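Local coordinates for protein putative beta-glucosidase (PDB 5WAB) that hydrolyses beta-glucosidic bonds as a member of glycoside hydrolase family 3 and may also release arabinopyranosyl groups from ginsenosides, at residues 153-158 / 179-184; 162-167 / 198-203; 190-195 / 224-229; 213-218 / 243-248. All coordinates share one frame; numbering follows the deposited sequence.

Interaction 1: residues 153-158 / 179-184; sequences KHFAAN and IYFPAF
A cis peptide bond links Phe155 to Ala156, right where strand 149-155 ends in the TIM-barrel-type N-terminal domain of this family 3 glycosidase. His154, just before, has a positive phi of 71°, and the chain turns a corner there. Against this bend lies the break between helices 173-180 and 182-190, and the two meet through an aromatic cluster of Phe155, Phe181 and Phe184, all buried.

Phe155 and Phe184 make the closest ring-to-ring meeting. With its CG anti to the backbone N, Phe155 slides past Phe184 in the reverse direction and turns an edge to that ring's face, the planes 63° apart and the centroids 4.8 Å apart. The touching atom is Phe155 CD1, offset toward the rim over Phe184 and 3.3 Å from its CG. Phe155 CB sits over the same ring, 4.2 Å from its centroid, as a CH-pi contact. Phe181 meets Phe155 obliquely, CD1 to CE1 at 4.2 Å, and the CB of Ala156 lies in the plane of Phe181 at its edge, 3.9 Å from CE1.

The polar side chains of this strand end look the other way. Lys153 NZ is salt-bridged to Glu123, and His154 bonds Tyr124 through ND1 and a glycerol, probably from crystallisation, through NE2; the pair probably corresponds to the substrate-binding Lys-His of family 3 enzymes. The tip of Phe184 touches the backbone at that corner, CZ 3.3 Å from His154 O, a carbonyl that accepts a hydrogen bond from Asn111 ND2.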
loop_
_atom_site.group_PDB
_atom_site.type_symbol
_atom_site.label_atom_id
_atom_site.label_comp_id
_atom_site.label_asym_id
_atom_site.label_seq_id
_atom_site.Cartn_x
_atom_site.Cartn_y
_atom_site.Cartn_z
ATOM N N LYS A 153 -6.827 6.838 -3.840
ATOM C CA LYS A 153 -8.062 6.071 -3.949
ATOM C C LYS A 153 -8.630 5.655 -2.598
ATOM O O LYS A 153 -7.903 5.170 -1.720
ATOM C CB LYS A 153 -7.836 4.831 -4.823
ATOM C CG LYS A 153 -8.894 4.664 -5.889
ATOM C CD LYS A 153 -8.464 3.695 -6.981
ATOM C CE LYS A 153 -8.316 2.283 -6.484
ATOM N NZ LYS A 153 -8.119 1.361 -7.634
ATOM N N HIS A 154 -9.952 5.839 -2.476
ATOM C CA HIS A 154 -10.831 5.355 -1.409
ATOM C C HIS A 154 -10.595 6.082 -0.096
ATOM O O HIS A 154 -10.245 5.474 0.919
ATOM C CB HIS A 154 -10.696 3.847 -1.241
ATOM C CG HIS A 154 -10.800 3.103 -2.530
ATOM N ND1 HIS A 154 -10.147 1.912 -2.757
ATOM C CD2 HIS A 154 -11.467 3.393 -3.672
ATOM C CE1 HIS A 154 -10.416 1.495 -3.982
ATOM N NE2 HIS A 154 -11.212 2.377 -4.560
ATOM N N PHE A 155 -10.865 7.376 -0.113
ATOM C CA PHE A 155 -10.713 8.258 1.035
ATOM C C PHE A 155 -12.077 8.386 1.716
ATOM O O PHE A 155 -13.000 8.981 1.154
ATOM C CB PHE A 155 -10.176 9.604 0.548
ATOM C CG PHE A 155 -9.903 10.607 1.631
ATOM C CD1 PHE A 155 -8.887 10.401 2.550
ATOM C CD2 PHE A 155 -10.613 11.796 1.676
ATOM C CE1 PHE A 155 -8.622 11.339 3.530
ATOM C CE2 PHE A 155 -10.347 12.741 2.648
ATOM C CZ PHE A 155 -9.352 12.515 3.575
ATOM N N ALA A 156 -12.224 7.806 2.909
ATOM C CA ALA A 156 -11.175 7.045 3.584
ATOM C C ALA A 156 -11.758 5.848 4.329
ATOM O O ALA A 156 -12.980 5.638 4.340
ATOM C CB ALA A 156 -10.408 7.935 4.556
ATOM N N ALA A 157 -10.861 5.068 4.941
ATOM C CA ALA A 157 -11.222 3.964 5.837
ATOM C C ALA A 157 -12.045 2.898 5.118
ATOM O O ALA A 157 -13.078 2.438 5.612
ATOM C CB ALA A 157 -11.955 4.486 7.073
ATOM N N ASN A 158 -11.567 2.500 3.935
ATOM C CA ASN A 158 -12.169 1.421 3.155
ATOM C C ASN A 158 -11.280 0.188 3.323
ATOM O O ASN A 158 -10.449 -0.136 2.478
ATOM C CB ASN A 158 -12.302 1.828 1.686
ATOM C CG ASN A 158 -13.051 0.798 0.850
ATOM O OD1 ASN A 158 -13.564 -0.195 1.369
ATOM N ND2 ASN A 158 -13.052 0.997 -0.460
ATOM N N ILE A 179 -4.026 6.530 12.110
ATOM C CA ILE A 179 -3.941 5.292 11.332
ATOM C C ILE A 179 -4.413 5.498 9.894
ATOM O O ILE A 179 -3.662 5.261 8.946
ATOM C CB ILE A 179 -4.718 4.142 12.013
ATOM C CG1 ILE A 179 -4.249 3.937 13.460
ATOM C CG2 ILE A 179 -4.588 2.870 11.192
ATOM C CD1 ILE A 179 -2.786 3.578 13.611
ATOM N N TYR A 180 -5.659 5.929 9.711
ATOM C CA TYR A 180 -6.283 5.877 8.393
ATOM C C TYR A 180 -6.109 7.151 7.580
ATOM O O TYR A 180 -6.311 7.116 6.360
ATOM C CB TYR A 180 -7.774 5.546 8.556
ATOM C CG TYR A 180 -7.957 4.261 9.331
ATOM C CD1 TYR A 180 -7.857 3.031 8.694
ATOM C CD2 TYR A 180 -8.169 4.272 10.708
ATOM C CE1 TYR A 180 -7.991 1.851 9.392
ATOM C CE2 TYR A 180 -8.308 3.086 11.420
ATOM C CZ TYR A 180 -8.212 1.878 10.752
ATOM O OH TYR A 180 -8.341 0.689 11.433
ATOM N N PHE A 181 -5.671 8.243 8.200
ATOM C CA PHE A 181 -5.453 9.504 7.497
ATOM C C PHE A 181 -4.004 9.735 7.065
ATOM O O PHE A 181 -3.796 10.219 5.946
ATOM C CB PHE A 181 -5.915 10.688 8.357
ATOM C CG PHE A 181 -7.403 10.917 8.335
ATOM C CD1 PHE A 181 -8.226 10.176 7.499
ATOM C CD2 PHE A 181 -7.986 11.853 9.179
ATOM C CE1 PHE A 181 -9.599 10.387 7.480
ATOM C CE2 PHE A 181 -9.358 12.062 9.173
ATOM C CZ PHE A 181 -10.163 11.329 8.321
ATOM N N PRO A 182 -2.983 9.445 7.900
ATOM C CA PRO A 182 -1.627 9.953 7.597
ATOM C C PRO A 182 -1.096 9.613 6.212
ATOM O O PRO A 182 -0.345 10.420 5.646
ATOM C CB PRO A 182 -0.768 9.316 8.695
ATOM C CG PRO A 182 -1.685 9.191 9.828
ATOM C CD PRO A 182 -3.007 8.791 9.222
ATOM N N ALA A 183 -1.428 8.443 5.657
ATOM C CA ALA A 183 -0.983 8.125 4.304
ATOM C C ALA A 183 -1.624 9.056 3.282
ATOM O O ALA A 183 -0.950 9.545 2.368
ATOM C CB ALA A 183 -1.296 6.666 3.973
ATOM N N PHE A 184 -2.924 9.312 3.420
ATOM C CA PHE A 184 -3.576 10.305 2.573
ATOM C C PHE A 184 -2.974 11.687 2.800
ATOM O O PHE A 184 -2.674 12.414 1.846
ATOM C CB PHE A 184 -5.081 10.323 2.841
ATOM C CG PHE A 184 -5.825 9.111 2.322
ATOM C CD1 PHE A 184 -6.148 9.011 0.976
ATOM C CD2 PHE A 184 -6.242 8.099 3.183
ATOM C CE1 PHE A 184 -6.852 7.915 0.487
ATOM C CE2 PHE A 184 -6.949 7.000 2.701
ATOM C CZ PHE A 184 -7.252 6.911 1.342
#

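Interaction 2: residues 162-167 / 198-203; sequences TDRLRV and CSYNRI
Tyr200 lies alongside both Leu165 and Arg164 at the heart of this contact, pointing the same way as each. The contact, in the TIM-barrel-type domain, ties the loop 162-167, which leads into strand 168-170, to the residues entering strand 202-203, the parallel neighbour of that strand in a small mixed sheet.

Leu165 places CD2 over a face of the Tyr200 ring, 3.7 Å from the centroid and somewhat toward the CD1 rim, a CH-pi contact. Arg164 is extended from CG to NE, and its guanidinium receives the Tyr200 ring edge over the centre of one face, Arg164 CZ 4.1 Å from Tyr200 CE2, with the two planes 47° apart. The polar ends are engaged elsewhere: Arg164 NH1 with Glu161, Tyr200 OH with Trp233 O.

Arg202 reaches across differently. Bent at chi3 (-66°), it brings NE to 2.9 Å from Arg166 O, nearly along the C=O axis, and adds a weak bond from NH2. Its own backbone N gives a straighter bond to Val167 O at 3.0 Å, starting the strand pairing. An alanine in place of Arg202 would remove both guanidinium donors and would probably leave the Arg166 carbonyl, and with it this end of the loop, less firmly held.

The loop is also braced from within: Asp163 O accepts from the backbone N of both Arg166 and Val167, and in a salt bridge Arg166 NE and NH2 grip Asp163 OD1 side-on. Between the segments a water donates to Leu165 O at 2.8 Å and, less closely, to Tyr200 O.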
loop_
_atom_site.group_PDB
_atom_site.type_symbol
_atom_site.label_atom_id
_atom_site.label_comp_id
_atom_site.label_asym_id
_atom_site.label_seq_id
_atom_site.Cartn_x
_atom_site.Cartn_y
_atom_site.Cartn_z
ATOM N N THR A 162 -16.613 -6.671 2.698
ATOM C CA THR A 162 -17.894 -7.140 3.206
ATOM C C THR A 162 -18.822 -5.970 3.500
ATOM O O THR A 162 -18.544 -5.155 4.386
ATOM C CB THR A 162 -17.661 -7.984 4.459
ATOM O OG1 THR A 162 -16.847 -9.112 4.118
ATOM C CG2 THR A 162 -18.973 -8.469 5.034
ATOM N N ASP A 163 -19.935 -5.907 2.765
ATOM C CA ASP A 163 -20.954 -4.868 2.922
ATOM C C ASP A 163 -20.377 -3.471 2.700
ATOM O O ASP A 163 -20.813 -2.504 3.327
ATOM C CB ASP A 163 -21.614 -4.958 4.302
ATOM C CG ASP A 163 -22.976 -4.295 4.348
ATOM O OD1 ASP A 163 -23.582 -4.101 3.268
ATOM O OD2 ASP A 163 -23.431 -3.953 5.462
ATOM N N ARG A 164 -19.403 -3.350 1.792
ATOM C CA ARG A 164 -18.690 -2.087 1.612
ATOM C C ARG A 164 -19.587 -0.947 1.144
ATOM O O ARG A 164 -19.258 0.221 1.387
ATOM C CB ARG A 164 -17.540 -2.266 0.620
ATOM C CG ARG A 164 -17.981 -2.334 -0.829
ATOM C CD ARG A 164 -16.840 -2.772 -1.721
ATOM N NE ARG A 164 -17.278 -3.020 -3.090
ATOM C CZ ARG A 164 -16.486 -2.936 -4.154
ATOM N NH1 ARG A 164 -15.208 -2.605 -4.010
ATOM N NH2 ARG A 164 -16.974 -3.177 -5.364
ATOM N N LEU A 165 -20.716 -1.248 0.501
ATOM C CA LEU A 165 -21.583 -0.197 -0.017
ATOM C C LEU A 165 -22.436 0.440 1.065
ATOM O O LEU A 165 -22.960 1.537 0.852
ATOM C CB LEU A 165 -22.506 -0.751 -1.106
ATOM C CG LEU A 165 -21.856 -1.365 -2.345
ATOM C CD1 LEU A 165 -22.892 -2.038 -3.244
ATOM C CD2 LEU A 165 -21.128 -0.288 -3.103
ATOM N N ARG A 166 -22.586 -0.218 2.212
ATOM C CA ARG A 166 -23.505 0.251 3.238
ATOM C C ARG A 166 -22.849 0.413 4.604
ATOM O O ARG A 166 -23.277 1.264 5.389
ATOM C CB ARG A 166 -24.694 -0.707 3.341
ATOM C CG ARG A 166 -25.591 -0.710 2.110
ATOM C CD ARG A 166 -26.754 -1.673 2.275
ATOM N NE ARG A 166 -26.280 -3.026 2.558
ATOM C CZ ARG A 166 -27.074 -4.074 2.746
ATOM N NH1 ARG A 166 -28.390 -3.929 2.685
ATOM N NH2 ARG A 166 -26.548 -5.270 2.989
ATOM N N VAL A 167 -21.818 -0.385 4.902
ATOM C CA VAL A 167 -21.331 -0.471 6.277
ATOM C C VAL A 167 -20.786 0.877 6.735
ATOM O O VAL A 167 -20.217 1.650 5.951
ATOM C CB VAL A 167 -20.274 -1.582 6.430
ATOM C CG1 VAL A 167 -18.954 -1.192 5.791
ATOM C CG2 VAL A 167 -20.059 -1.906 7.886
ATOM N N CYS A 198 -13.194 9.046 -3.384
ATOM C CA CYS A 198 -13.740 8.738 -2.076
ATOM C C CYS A 198 -14.204 7.284 -2.037
ATOM O O CYS A 198 -14.410 6.643 -3.070
ATOM C CB CYS A 198 -14.904 9.672 -1.740
ATOM S SG CYS A 198 -16.487 9.155 -2.449
ATOM N N SER A 199 -14.376 6.770 -0.824
ATOM C CA SER A 199 -14.757 5.381 -0.616
ATOM C C SER A 199 -16.278 5.219 -0.626
ATOM O O SER A 199 -17.033 6.182 -0.482
ATOM C CB SER A 199 -14.185 4.862 0.703
ATOM O OG SER A 199 -14.661 5.631 1.793
ATOM N N TYR A 200 -16.716 3.966 -0.787
ATOM C CA TYR A 200 -18.143 3.658 -0.752
ATOM C C TYR A 200 -18.717 3.756 0.651
ATOM O O TYR A 200 -19.904 4.064 0.808
ATOM C CB TYR A 200 -18.405 2.243 -1.268
ATOM C CG TYR A 200 -18.354 2.041 -2.763
ATOM C CD1 TYR A 200 -19.339 2.564 -3.588
ATOM C CD2 TYR A 200 -17.346 1.283 -3.344
ATOM C CE1 TYR A 200 -19.306 2.360 -4.954
ATOM C CE2 TYR A 200 -17.305 1.071 -4.703
ATOM C CZ TYR A 200 -18.285 1.612 -5.506
ATOM O OH TYR A 200 -18.243 1.403 -6.865
ATOM N N ASN A 201 -17.916 3.463 1.673
ATOM C CA ASN A 201 -18.471 3.196 2.988
ATOM C C ASN A 201 -18.803 4.493 3.712
ATOM O O ASN A 201 -18.434 5.591 3.291
ATOM C CB ASN A 201 -17.497 2.379 3.829
ATOM C CG ASN A 201 -16.156 3.068 4.003
ATOM O OD1 ASN A 201 -15.301 3.023 3.116
ATOM N ND2 ASN A 201 -15.969 3.717 5.147
ATOM N N ARG A 202 -19.497 4.340 4.832
ATOM C CA ARG A 202 -19.744 5.430 5.759
ATOM C C ARG A 202 -18.674 5.431 6.842
ATOM O O ARG A 202 -18.099 4.390 7.176
ATOM C CB ARG A 202 -21.125 5.296 6.413
ATOM C CG ARG A 202 -22.319 5.427 5.478
ATOM C CD ARG A 202 -23.626 5.219 6.240
ATOM N NE ARG A 202 -23.743 3.850 6.729
ATOM C CZ ARG A 202 -24.526 3.468 7.736
ATOM N NH1 ARG A 202 -25.271 4.352 8.387
ATOM N NH2 ARG A 202 -24.557 2.195 8.102
ATOM N N ILE A 203 -18.397 6.615 7.380
ATOM C CA ILE A 203 -17.528 6.771 8.541
ATOM C C ILE A 203 -18.345 7.468 9.615
ATOM O O ILE A 203 -18.682 8.652 9.477
ATOM C CB ILE A 203 -16.254 7.558 8.219
ATOM C CG1 ILE A 203 -15.433 6.819 7.161
ATOM C CG2 ILE A 203 -15.450 7.804 9.497
ATOM C CD1 ILE A 203 -14.223 7.587 6.676
HETATM O O HOH W 1 -22.333 3.297 -1.210
#

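Interaction 3: residues 190-195 / 224-229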
loop_
_atom_site.group_PDB
_atom_site.type_symbol
_atom_site.label_atom_id
_atom_site.label_comp_id
_atom_site.label_asym_id
_atom_site.label_seq_id
_atom_site.Cartn_x
_atom_site.Cartn_y
_atom_site.Cartn_z
ATOM N N THR A 190 2.797 16.245 0.283
ATOM C CA THR A 190 4.104 16.133 -0.362
ATOM C C THR A 190 3.966 16.227 -1.870
ATOM O O THR A 190 4.641 17.037 -2.517
ATOM C CB THR A 190 4.798 14.839 0.039
ATOM O OG1 THR A 190 4.933 14.821 1.462
ATOM C CG2 THR A 190 6.187 14.753 -0.617
ATOM N N ALA A 191 3.112 15.402 -2.448
ATOM C CA ALA A 191 2.769 15.597 -3.835
ATOM C C ALA A 191 1.440 16.335 -3.790
ATOM O O ALA A 191 1.109 16.949 -2.775
ATOM C CB ALA A 191 2.711 14.256 -4.575
ATOM N N GLN A 192 0.660 16.241 -4.825
ATOM C CA GLN A 192 -0.619 16.932 -4.819
ATOM C C GLN A 192 -1.426 16.224 -5.883
ATOM O O GLN A 192 -1.423 16.640 -7.050
ATOM C CB GLN A 192 -0.488 18.433 -5.105
ATOM C CG GLN A 192 -0.209 19.324 -3.882
ATOM C CD GLN A 192 -1.461 19.605 -3.037
ATOM O OE1 GLN A 192 -2.592 19.379 -3.477
ATOM N NE2 GLN A 192 -1.253 20.100 -1.818
ATOM N N PRO A 193 -2.101 15.135 -5.529
ATOM C CA PRO A 193 -2.782 14.348 -6.556
ATOM C C PRO A 193 -3.857 15.191 -7.215
ATOM O O PRO A 193 -4.640 15.868 -6.546
ATOM C CB PRO A 193 -3.372 13.170 -5.771
ATOM C CG PRO A 193 -2.707 13.208 -4.423
ATOM C CD PRO A 193 -2.371 14.636 -4.173
ATOM N N TRP A 194 -3.881 15.159 -8.542
ATOM C CA TRP A 194 -4.850 15.985 -9.239
ATOM C C TRP A 194 -6.276 15.496 -9.008
ATOM O O TRP A 194 -7.223 16.247 -9.261
ATOM C CB TRP A 194 -4.486 16.049 -10.732
ATOM C CG TRP A 194 -3.115 16.660 -10.964
ATOM C CD1 TRP A 194 -2.347 17.324 -10.043
ATOM C CD2 TRP A 194 -2.358 16.669 -12.186
ATOM N NE1 TRP A 194 -1.164 17.737 -10.611
ATOM C CE2 TRP A 194 -1.146 17.351 -11.925
ATOM C CE3 TRP A 194 -2.586 16.171 -13.473
ATOM C CZ2 TRP A 194 -0.171 17.544 -12.906
ATOM C CZ3 TRP A 194 -1.623 16.365 -14.441
ATOM C CH2 TRP A 194 -0.427 17.043 -14.153
ATOM N N THR A 195 -6.438 14.282 -8.488
ATOM C CA THR A 195 -7.742 13.668 -8.292
ATOM C C THR A 195 -7.670 12.758 -7.068
ATOM O O THR A 195 -6.631 12.146 -6.796
ATOM C CB THR A 195 -8.160 12.894 -9.552
ATOM O OG1 THR A 195 -8.475 13.825 -10.597
ATOM C CG2 THR A 195 -9.368 12.025 -9.298
ATOM N N GLY A 224 -4.776 21.425 2.836
ATOM C CA GLY A 224 -4.429 22.173 1.641
ATOM C C GLY A 224 -4.499 21.397 0.342
ATOM O O GLY A 224 -3.716 21.663 -0.573
ATOM N N TYR A 225 -5.413 20.437 0.234
ATOM C CA TYR A 225 -5.581 19.702 -1.012
ATOM C C TYR A 225 -6.097 20.638 -2.099
ATOM O O TYR A 225 -7.107 21.326 -1.916
ATOM C CB TYR A 225 -6.543 18.535 -0.813
ATOM C CG TYR A 225 -6.841 17.757 -2.075
ATOM C CD1 TYR A 225 -5.824 17.130 -2.785
ATOM C CD2 TYR A 225 -8.138 17.637 -2.548
ATOM C CE1 TYR A 225 -6.093 16.423 -3.932
ATOM C CE2 TYR A 225 -8.417 16.923 -3.689
ATOM C CZ TYR A 225 -7.391 16.321 -4.379
ATOM O OH TYR A 225 -7.669 15.610 -5.522
ATOM N N GLU A 226 -5.404 20.663 -3.232
ATOM C CA GLU A 226 -5.728 21.587 -4.308
ATOM C C GLU A 226 -6.499 20.936 -5.449
ATOM O O GLU A 226 -6.919 21.634 -6.376
ATOM C CB GLU A 226 -4.438 22.203 -4.856
ATOM C CG GLU A 226 -3.621 22.961 -3.830
ATOM C CD GLU A 226 -2.282 23.418 -4.382
ATOM O OE1 GLU A 226 -1.815 22.836 -5.390
ATOM O OE2 GLU A 226 -1.694 24.358 -3.808
ATOM N N GLY A 227 -6.711 19.628 -5.394
ATOM C CA GLY A 227 -7.245 18.878 -6.504
ATOM C C GLY A 227 -8.731 18.629 -6.418
ATOM O O GLY A 227 -9.467 19.326 -5.717
ATOM N N ILE A 228 -9.160 17.580 -7.108
ATOM C CA ILE A 228 -10.563 17.223 -7.274
ATOM C C ILE A 228 -10.863 15.956 -6.488
ATOM O O ILE A 228 -9.982 15.116 -6.270
ATOM C CB ILE A 228 -10.839 17.018 -8.781
ATOM C CG1 ILE A 228 -10.823 18.355 -9.502
ATOM C CG2 ILE A 228 -12.108 16.232 -9.038
ATOM C CD1 ILE A 228 -11.401 19.453 -8.678
ATOM N N VAL A 229 -12.118 15.818 -6.061
ATOM C CA VAL A 229 -12.612 14.601 -5.432
ATOM C C VAL A 229 -13.680 14.009 -6.339
ATOM O O VAL A 229 -14.611 14.711 -6.754
ATOM C CB VAL A 229 -13.180 14.854 -4.024
ATOM C CG1 VAL A 229 -13.586 13.539 -3.388
ATOM C CG2 VAL A 229 -12.174 15.597 -3.164
#
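The two chains run in nearly the same direction, 27° apart, and draw together into a parallel bridge between Thr195 and Ile228, their CA atoms 4.7 Å apart. Here strands 195-198 and 228-230, neighbours in the barrel sheet and joined through helix 212-222 in a beta-alpha-beta unit, begin to pair. Ile228 N donates to Trp194 O, approaching from above the carbonyl plane.

Gln192 carries the side-chain part. Bent at chi2 (-79°), it uses both ends of its amide on the chain leaving the helix: OE1 accepts Glu226 N at 3.1 Å, in plane and on a lone pair, while NE2 donates to Gly224 O at 3.2 Å from above that carbonyl plane. The Glu226 side chain crosses it at about a right angle.

Tyr225, its CG anti to the backbone N, folds back along its own segment, so that Gly227 N lies over the centre of the ring and OH makes a very short bond of 2.5 Å to Ile228 O. Pro193 O sits at the ring edge, 3.0 Å from CE1. Gly227 has to be small: a beta carbon there would lie 2.5 Å from Pro193 O.

One amide thus serves a backbone donor and a backbone acceptor at once. The two bonds fix its rotation and its flip and tie down the Gly224-Glu226 turn before the strand starts, while the nearby Glu226 carboxylate makes no bond to it.

Interaction 4: residues 213-218 / 243-248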
loop_
_atom_site.group_PDB
_atom_site.type_symbol
_atom_site.label_atom_id
_atom_site.label_comp_id
_atom_site.label_asym_id
_atom_site.label_seq_id
_atom_site.Cartn_x
_atom_site.Cartn_y
_atom_site.Cartn_z
ATOM N N TRP A 213 -17.094 17.206 6.354
ATOM C CA TRP A 213 -15.936 17.227 7.237
ATOM C C TRP A 213 -14.747 16.535 6.588
ATOM O O TRP A 213 -13.622 17.046 6.624
ATOM C CB TRP A 213 -16.279 16.569 8.572
ATOM C CG TRP A 213 -15.099 16.412 9.474
ATOM C CD1 TRP A 213 -14.522 17.383 10.238
ATOM C CD2 TRP A 213 -14.353 15.214 9.714
ATOM N NE1 TRP A 213 -13.462 16.864 10.939
ATOM C CE2 TRP A 213 -13.341 15.532 10.638
ATOM C CE3 TRP A 213 -14.445 13.902 9.241
ATOM C CZ2 TRP A 213 -12.424 14.586 11.095
ATOM C CZ3 TRP A 213 -13.536 12.966 9.697
ATOM C CH2 TRP A 213 -12.537 13.312 10.611
ATOM N N LEU A 214 -14.985 15.383 5.968
ATOM C CA LEU A 214 -13.895 14.636 5.358
ATOM C C LEU A 214 -13.368 15.354 4.120
ATOM O O LEU A 214 -12.170 15.648 4.023
ATOM C CB LEU A 214 -14.376 13.222 5.014
ATOM C CG LEU A 214 -13.334 12.245 4.474
ATOM C CD1 LEU A 214 -12.332 11.891 5.568
ATOM C CD2 LEU A 214 -14.010 10.990 3.931
ATOM N N LEU A 215 -14.259 15.675 3.175
ATOM C CA LEU A 215 -13.851 16.181 1.869
ATOM C C LEU A 215 -13.484 17.661 1.878
ATOM O O LEU A 215 -12.809 18.120 0.948
ATOM C CB LEU A 215 -14.961 15.945 0.847
ATOM C CG LEU A 215 -15.449 14.513 0.608
ATOM C CD1 LEU A 215 -16.459 14.473 -0.543
ATOM C CD2 LEU A 215 -14.275 13.586 0.328
ATOM N N THR A 216 -13.911 18.424 2.887
ATOM C CA THR A 216 -13.667 19.861 2.896
ATOM C C THR A 216 -12.924 20.302 4.147
ATOM O O THR A 216 -11.844 20.888 4.031
ATOM C CB THR A 216 -14.991 20.628 2.759
ATOM O OG1 THR A 216 -15.643 20.247 1.543
ATOM C CG2 THR A 216 -14.734 22.140 2.728
ATOM N N ASP A 217 -13.461 20.028 5.341
ATOM C CA ASP A 217 -12.813 20.462 6.579
ATOM C C ASP A 217 -11.398 19.907 6.688
ATOM O O ASP A 217 -10.440 20.657 6.898
ATOM C CB ASP A 217 -13.641 20.031 7.790
ATOM C CG ASP A 217 -14.997 20.697 7.834
ATOM O OD1 ASP A 217 -15.270 21.520 6.944
ATOM O OD2 ASP A 217 -15.789 20.400 8.754
ATOM N N VAL A 218 -11.251 18.590 6.560
ATOM C CA VAL A 218 -9.939 17.962 6.692
ATOM C C VAL A 218 -9.133 18.109 5.410
ATOM O O VAL A 218 -8.050 18.705 5.395
ATOM C CB VAL A 218 -10.086 16.475 7.067
ATOM C CG1 VAL A 218 -8.738 15.787 6.970
ATOM C CG2 VAL A 218 -10.681 16.316 8.461
ATOM N N LEU A 243 -22.237 17.322 -3.740
ATOM C CA LEU A 243 -21.602 18.536 -4.233
ATOM C C LEU A 243 -21.326 19.510 -3.098
ATOM O O LEU A 243 -20.251 20.121 -3.040
ATOM C CB LEU A 243 -22.477 19.204 -5.291
ATOM C CG LEU A 243 -21.716 20.266 -6.088
ATOM C CD1 LEU A 243 -21.081 19.653 -7.335
ATOM C CD2 LEU A 243 -22.599 21.443 -6.432
ATOM N N ASN A 244 -22.285 19.665 -2.178
ATOM C CA ASN A 244 -22.087 20.565 -1.049
ATOM C C ASN A 244 -21.005 20.054 -0.112
ATOM O O ASN A 244 -20.340 20.851 0.554
ATOM C CB ASN A 244 -23.399 20.763 -0.294
ATOM C CG ASN A 244 -24.336 21.732 -0.994
ATOM O OD1 ASN A 244 -23.896 22.602 -1.747
ATOM N ND2 ASN A 244 -25.635 21.586 -0.750
ATOM N N ALA A 245 -20.804 18.741 -0.052
ATOM C CA ALA A 245 -19.759 18.201 0.806
ATOM C C ALA A 245 -18.368 18.424 0.230
ATOM O O ALA A 245 -17.388 18.386 0.982
ATOM C CB ALA A 245 -19.988 16.706 1.042
ATOM N N GLY A 246 -18.259 18.653 -1.078
ATOM C CA GLY A 246 -16.969 18.867 -1.702
ATOM C C GLY A 246 -16.608 17.839 -2.755
ATOM O O GLY A 246 -15.464 17.789 -3.218
ATOM N N LEU A 247 -17.579 17.024 -3.160
ATOM C CA LEU A 247 -17.379 16.053 -4.230
ATOM C C LEU A 247 -17.545 16.750 -5.576
ATOM O O LEU A 247 -18.640 17.212 -5.916
ATOM C CB LEU A 247 -18.367 14.901 -4.103
ATOM C CG LEU A 247 -18.060 13.743 -5.048
ATOM C CD1 LEU A 247 -17.183 12.707 -4.343
ATOM C CD2 LEU A 247 -19.345 13.134 -5.576
ATOM N N ASN A 248 -16.462 16.839 -6.344
ATOM C CA ASN A 248 -16.533 17.533 -7.622
ATOM C C ASN A 248 -17.241 16.720 -8.696
ATOM O O ASN A 248 -17.936 17.292 -9.541
ATOM C CB ASN A 248 -15.133 17.892 -8.102
ATOM C CG ASN A 248 -14.382 18.728 -7.097
ATOM O OD1 ASN A 248 -13.932 18.224 -6.065
ATOM N ND2 ASN A 248 -14.252 20.017 -7.382
#
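Leu215 lies with its CB against the Ala245 carbonyl oxygen, 3.4 Å away, and extends CD1 along the chain beyond, to 3.8 Å from Leu247 N and 4.1 Å from Leu247 CB. What it overlaps is a Schellman motif: helix 239-245 ends at Gly246, which takes a positive phi of 118°. The contact joins this helix end to helix 212-222, the two being the helices after and before strand 228-230 in the chain of the barrel domain, and Val229 of that strand touches both Leu215 and Leu247.

Helix 212-222 is itself widened here into a pi-type turn, with Val218 N bonded to Trp213 O. Thr216 lies in that turn. Its OG1, anti to the carbonyl carbon, donates to Ala245 O at only 2.6 Å, from above the carbonyl plane. A valine here would lose that hydroxyl and would probably leave the Ala245 carbonyl without its polar link to the neighbouring helix.

A second bond ties the same helix end to helix 212-222: Gly246 O accepts from Arg220 NH1. Glycine is required at the cap twice over: a beta carbon on Gly246 would press on the Ala245 carbonyl oxygen and would sit 2.6 Å from Thr216 OG1.

All four contacts fall within the N-terminal barrel domain, their centres 13 to 22 Å apart. Interactions 1 and 3 reach the same parallel sheet, in which strands 149-155, 195-198 and 228-230 lie side by side; segment 198-203 of interaction 2 continues from strand 195-198, whose start belongs to interaction 3. Along the chain, interaction 1 crosses interaction 2, 2 crosses 3, and 3 crosses 4. Hydrogen bonds link Ser199 OG to Ala156 O between interactions 1 and 2, and Asn248 OD1 to Val229 N between 3 and 4, while Leu214 packs on Phe155 and Phe181 between 1 and 4. Consecutive strand-helix units of the barrel are thus joined through their loops and helices.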